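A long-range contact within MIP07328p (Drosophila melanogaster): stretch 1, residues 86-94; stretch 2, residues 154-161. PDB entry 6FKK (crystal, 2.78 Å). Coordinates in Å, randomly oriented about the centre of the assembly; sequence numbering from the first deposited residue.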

ATOM      1  N   LEU A  86      -4.575 -14.688  11.808  1.00 60.08           N
ATOM      2  CA  LEU A  86      -3.312 -14.880  11.109  1.00 67.67           C
ATOM      3  C   LEU A  86      -2.991 -13.648  10.273  1.00 71.36           C
ATOM      4  O   LEU A  86      -3.844 -13.149   9.531  1.00 76.37           O
ATOM      5  N   ARG A  87      -1.759 -13.155  10.398  1.00 53.82           N
ATOM      6  CA  ARG A  87      -1.392 -11.880   9.797  1.00 56.97           C
ATOM      7  C   ARG A  87      -0.039 -11.873   9.099  1.00 51.64           C
ATOM      8  O   ARG A  87       0.306 -10.853   8.494  1.00 73.41           O
ATOM      9  N   VAL A  88       0.740 -12.951   9.166  1.00 51.35           N
ATOM     10  CA  VAL A  88       2.082 -12.977   8.587  1.00 50.59           C
ATOM     11  C   VAL A  88       2.276 -14.298   7.856  1.00 53.27           C
ATOM     12  O   VAL A  88       2.138 -15.369   8.458  1.00 56.84           O
ATOM     13  N   TYR A  89       2.605 -14.226   6.567  1.00 63.79           N
ATOM     14  CA  TYR A  89       2.947 -15.396   5.770  1.00 63.48           C
ATOM     15  C   TYR A  89       4.210 -15.117   4.970  1.00 64.95           C
ATOM     16  O   TYR A  89       4.398 -14.011   4.454  1.00 66.83           O
ATOM     17  N   ALA A  90       5.068 -16.128   4.864  1.00 65.61           N
ATOM     18  CA  ALA A  90       6.292 -16.012   4.085  1.00 74.35           C
ATOM     19  C   ALA A  90       6.745 -17.403   3.668  1.00 81.99           C
ATOM     20  O   ALA A  90       6.718 -18.337   4.472  1.00 86.73           O
ATOM     21  N   LEU A  91       7.150 -17.531   2.406  1.00 93.31           N
ATOM     22  CA  LEU A  91       7.696 -18.780   1.878  1.00 91.98           C
ATOM     23  C   LEU A  91       9.210 -18.728   2.050  1.00105.19           C
ATOM     24  O   LEU A  91       9.911 -18.062   1.285  1.00109.48           O
ATOM     25  N   ARG A  92       9.713 -19.429   3.065  1.00110.51           N
ATOM     26  CA  ARG A  92      11.127 -19.382   3.395  1.00116.35           C
ATOM     27  C   ARG A  92      11.970 -19.984   2.271  1.00135.19           C
ATOM     28  O   ARG A  92      11.474 -20.772   1.462  1.00135.84           O
ATOM     29  N   PRO A  93      13.257 -19.620   2.198  1.00140.10           N
ATOM     30  CA  PRO A  93      14.123 -20.183   1.148  1.00143.04           C
ATOM     31  C   PRO A  93      14.314 -21.692   1.237  1.00148.93           C
ATOM     32  O   PRO A  93      14.802 -22.288   0.268  1.00149.20           O
ATOM     33  N   ASN A  94      13.952 -22.326   2.352  1.00148.17           N
ATOM     34  CA  ASN A  94      14.046 -23.776   2.480  1.00149.67           C
ATOM     35  C   ASN A  94      12.852 -24.503   1.878  1.00137.31           C
ATOM     36  O   ASN A  94      12.789 -25.734   1.964  1.00139.27           O
ATOM     37  N   THR A 154       2.551  -3.767   9.401  1.00 46.49           N
ATOM     38  CA  THR A 154       2.901  -4.415   8.144  1.00 47.87           C
ATOM     39  C   THR A 154       4.220  -5.163   8.315  1.00 50.40           C
ATOM     40  O   THR A 154       4.847  -5.126   9.379  1.00 50.54           O
ATOM     41  N   TYR A 155       4.646  -5.845   7.254  1.00 37.93           N
ATOM     42  CA  TYR A 155       5.879  -6.619   7.291  1.00 45.26           C
ATOM     43  C   TYR A 155       6.384  -6.809   5.869  1.00 47.95           C
ATOM     44  O   TYR A 155       5.712  -6.463   4.895  1.00 53.01           O
ATOM     45  N   ALA A 156       7.582  -7.384   5.765  1.00 39.33           N
ATOM     46  CA  ALA A 156       8.184  -7.683   4.471  1.00 44.80           C
ATOM     47  C   ALA A 156       9.291  -8.706   4.674  1.00 56.98           C
ATOM     48  O   ALA A 156      10.176  -8.504   5.511  1.00 60.32           O
ATOM     49  N   PHE A 157       9.238  -9.797   3.911  1.00 49.27           N
ATOM     50  CA  PHE A 157      10.229 -10.866   3.985  1.00 47.82           C
ATOM     51  C   PHE A 157      11.249 -10.651   2.872  1.00 52.99           C
ATOM     52  O   PHE A 157      10.951 -10.878   1.695  1.00 69.26           O
ATOM     53  N   ALA A 158      12.455 -10.221   3.246  1.00 57.27           N
ATOM     54  CA  ALA A 158      13.490  -9.854   2.289  1.00 58.72           C
ATOM     55  C   ALA A 158      14.778 -10.602   2.599  1.00 71.83           C
ATOM     56  O   ALA A 158      15.279 -10.541   3.727  1.00 71.33           O
ATOM     57  N   ASP A 159      15.310 -11.296   1.589  1.00 71.85           N
ATOM     58  CA  ASP A 159      16.588 -12.007   1.684  1.00 77.16           C
ATOM     59  C   ASP A 159      16.621 -12.953   2.884  1.00 73.61           C
ATOM     60  O   ASP A 159      17.621 -13.051   3.599  1.00 80.15           O
ATOM     61  N   GLY A 160      15.509 -13.654   3.105  1.00 67.82           N
ATOM     62  CA  GLY A 160      15.426 -14.680   4.122  1.00 64.18           C
ATOM     63  C   GLY A 160      15.151 -14.203   5.532  1.00 64.03           C
ATOM     64  O   GLY A 160      15.191 -15.022   6.459  1.00 80.34           O
ATOM     65  N   HIS A 161      14.876 -12.917   5.734  1.00 78.94           N
ATOM     66  CA  HIS A 161      14.592 -12.386   7.058  1.00 69.29           C
ATOM     67  C   HIS A 161      13.269 -11.633   7.037  1.00 69.05           C
ATOM     68  O   HIS A 161      12.827 -11.137   5.999  1.00 55.04           O
TER

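Two nearly parallel strands, 86-91 and 154-158, meet here through side chains rather than backbone ladders: two aromatic rings from the second stretch, Tyr155 and Phe157, fill the gap and pack on small aliphatic groups and backbone of the first, with one tyrosine hydroxyl donating a hydrogen bond across the contact. The strand axes approach to 7.9 Å and run at 10° to each other, a spacing wide enough to hold a layer of side chains. The register follows the rings: the CA atoms of Val88 and Tyr155 lie 7.5 Å apart, and those of Ala90 and Phe157 lie 6.5 Å apart. Alternation along the second strand sets the pattern, since Tyr155 and Phe157 point toward the first stretch while Thr154 and Ala156 point away.

Tyr155, with chi1 in the p well (72°) and chi2 at -83°, has the largest area covered by the opposing stretch. Val88, a t rotamer pointing sideways, sets its CG1 methyl over one face of this ring, 4.0 Å from the centroid and only 12° off the ring normal, a well-centred CH-pi contact. Val88 CG1 lies 4.0 Å from Tyr155 CE2. Backbone lines the ring as well, with Arg87 O 3.4 Å from Tyr155 CE1. At the tip of the ring, Tyr155 OH donates a hydrogen bond to the backbone oxygen Tyr89 O at 3.0 Å, which lies near the ring plane at its edge. Tyr89 N is also near, 3.1 Å from Tyr155 OH. The CA-to-CB bond of Tyr89 (chi1 t) points away from the second stretch, and its main-chain oxygen is the polar partner.

Phe157, with chi1 t (-166°) and chi2 at 83°, packs further along. Ala90 points toward it and lays its CB over one face, 4.0 Å from the centroid and 27° off the normal; the closest atoms, Ala90 CB and Phe157 CD1, are 3.6 Å apart. The methyl is thus displaced from the ring centre, yet still makes a CH-pi contact. Pro93 CD meets the ring at its edge, 4.0 Å from Phe157 CE2, and the aliphatic part of Arg92 (chi1 m, chi2 t) brings CG to 4.1 Å from Phe157 CZ. Arg92 NH1 hydrogen-bonds to a residue just outside the stretches.

A type I' turn runs from Ala158, the last residue of the strand, to His161 and is closed by backbone hydrogen bonds from Ala158 N to His161 O (2.9 Å) and from His161 N to Ala158 O (3.1 Å). It brings Gly160 up to the proline, with Gly160 CA 4.3 Å from Pro93 CD. The positive phi of Gly160 by itself favours glycine. Pro93 is poorly ordered, so this end of the contact is less sharply defined. At the other end, Arg87 (chi1 m) starts sideways but leads its guanidinium away, where Arg87 NH1 donates to Leu86 O at 3.1 Å. Leu91 also points away, and the packing remains centred on the two rings.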

ATOM      1  CB  LEU A  86      -3.369 -16.129  10.227  1.00 61.07           C
ATOM      2  CG  LEU A  86      -3.199 -17.470  10.948  1.00 64.91           C
ATOM      3  CD1 LEU A  86      -4.480 -17.906  11.645  1.00 67.40           C
ATOM      4  CD2 LEU A  86      -2.721 -18.541   9.980  1.00 79.44           C
ATOM      5  CB  ARG A  87      -1.402 -10.773  10.866  1.00 54.42           C
ATOM      6  CG  ARG A  87      -2.789 -10.339  11.307  1.00 54.56           C
ATOM      7  CD  ARG A  87      -3.496  -9.581  10.197  1.00 58.33           C
ATOM      8  NE  ARG A  87      -4.815  -9.104  10.603  1.00 55.34           N
ATOM      9  CZ  ARG A  87      -5.950  -9.747  10.355  1.00 61.31           C
ATOM     10  NH1 ARG A  87      -5.932 -10.901   9.700  1.00 63.57           N
ATOM     11  NH2 ARG A  87      -7.104  -9.235  10.759  1.00 68.00           N
ATOM     12  CB  VAL A  88       3.182 -12.797   9.650  1.00 54.32           C
ATOM     13  CG1 VAL A  88       4.557 -12.919   9.013  1.00 58.76           C
ATOM     14  CG2 VAL A  88       3.038 -11.457  10.354  1.00 56.66           C
ATOM     15  CB  TYR A  89       1.811 -15.795   4.816  1.00 57.67           C
ATOM     16  CG  TYR A  89       2.259 -16.731   3.710  1.00 73.34           C
ATOM     17  CD1 TYR A  89       2.492 -18.076   3.962  1.00 91.37           C
ATOM     18  CD2 TYR A  89       2.459 -16.264   2.415  1.00 79.83           C
ATOM     19  CE1 TYR A  89       2.909 -18.931   2.955  1.00 91.92           C
ATOM     20  CE2 TYR A  89       2.875 -17.112   1.404  1.00 85.93           C
ATOM     21  CZ  TYR A  89       3.099 -18.444   1.679  1.00 81.99           C
ATOM     22  OH  TYR A  89       3.511 -19.289   0.674  1.00 89.89           O
ATOM     23  CB  ALA A  90       7.398 -15.307   4.879  1.00 76.31           C
ATOM     24  CB  LEU A  91       7.295 -18.969   0.419  1.00 77.63           C
ATOM     25  CG  LEU A  91       7.786 -20.222  -0.309  1.00 77.14           C
ATOM     26  CD1 LEU A  91       7.259 -21.478   0.359  1.00 77.46           C
ATOM     27  CD2 LEU A  91       7.375 -20.180  -1.774  1.00 84.65           C
ATOM     28  CB  ARG A  92      11.388 -20.123   4.704  1.00104.57           C
ATOM     29  CG  ARG A  92      10.936 -19.375   5.947  1.00 91.48           C
ATOM     30  CD  ARG A  92      11.630 -19.927   7.176  1.00 97.13           C
ATOM     31  NE  ARG A  92      13.074 -19.730   7.103  1.00116.46           N
ATOM     32  CZ  ARG A  92      13.962 -20.456   7.775  1.00131.46           C
ATOM     33  NH1 ARG A  92      13.554 -21.439   8.564  1.00132.29           N
ATOM     34  NH2 ARG A  92      15.258 -20.206   7.648  1.00132.23           N
ATOM     35  CB  PRO A  93      15.454 -19.443   1.353  1.00134.68           C
ATOM     36  CG  PRO A  93      15.400 -18.929   2.758  1.00129.16           C
ATOM     37  CD  PRO A  93      13.960 -18.603   3.000  1.00128.13           C
ATOM     38  CB  ASN A  94      14.177 -24.172   3.955  1.00154.50           C
ATOM     39  CG  ASN A  94      15.340 -23.489   4.643  1.00150.80           C
ATOM     40  OD1 ASN A  94      15.163 -22.800   5.649  1.00140.45           O
ATOM     41  ND2 ASN A  94      16.540 -23.679   4.108  1.00153.56           N
ATOM     42  CB  THR A 154       2.994  -3.395   7.003  1.00 49.55           C
ATOM     43  OG1 THR A 154       3.100  -4.084   5.750  1.00 64.27           O
ATOM     44  CG2 THR A 154       4.214  -2.500   7.188  1.00 34.43           C
ATOM     45  CB  TYR A 155       5.671  -7.974   7.975  1.00 48.85           C
ATOM     46  CG  TYR A 155       4.868  -8.957   7.149  1.00 52.04           C
ATOM     47  CD1 TYR A 155       3.481  -8.918   7.144  1.00 43.19           C
ATOM     48  CD2 TYR A 155       5.498  -9.923   6.375  1.00 59.78           C
ATOM     49  CE1 TYR A 155       2.744  -9.814   6.389  1.00 48.81           C
ATOM     50  CE2 TYR A 155       4.769 -10.823   5.617  1.00 54.06           C
ATOM     51  CZ  TYR A 155       3.392 -10.764   5.628  1.00 55.52           C
ATOM     52  OH  TYR A 155       2.662 -11.657   4.875  1.00 67.38           O
ATOM     53  CB  ALA A 156       8.738  -6.417   3.811  1.00 37.58           C
ATOM     54  CB  PHE A 157       9.558 -12.233   3.868  1.00 57.35           C
ATOM     55  CG  PHE A 157      10.439 -13.382   4.272  1.00 61.63           C
ATOM     56  CD1 PHE A 157      10.569 -13.736   5.604  1.00 68.74           C
ATOM     57  CD2 PHE A 157      11.129 -14.113   3.318  1.00 72.86           C
ATOM     58  CE1 PHE A 157      11.375 -14.796   5.980  1.00 83.28           C
ATOM     59  CE2 PHE A 157      11.935 -15.175   3.687  1.00 80.38           C
ATOM     60  CZ  PHE A 157      12.058 -15.515   5.019  1.00 83.01           C
ATOM     61  CB  ALA A 158      13.742  -8.342   2.307  1.00 62.66           C
ATOM     62  CB  ASP A 159      17.760 -11.030   1.730  1.00 99.21           C
ATOM     63  CG  ASP A 159      18.095 -10.459   0.365  1.00124.10           C
ATOM     64  OD1 ASP A 159      17.331 -10.713  -0.592  1.00131.92           O
ATOM     65  OD2 ASP A 159      19.126  -9.766   0.249  1.00128.07           O
ATOM     66  CB  HIS A 161      15.716 -11.465   7.556  1.00 50.21           C
ATOM     67  CG  HIS A 161      17.003 -12.180   7.822  1.00 65.37           C
ATOM     68  ND1 HIS A 161      17.312 -12.724   9.050  1.00 87.37           N
ATOM     69  CD2 HIS A 161      18.060 -12.444   7.018  1.00 78.18           C
ATOM     70  CE1 HIS A 161      18.504 -13.291   8.992  1.00 91.77           C
ATOM     71  NE2 HIS A 161      18.979 -13.135   7.770  1.00 89.50           N
TER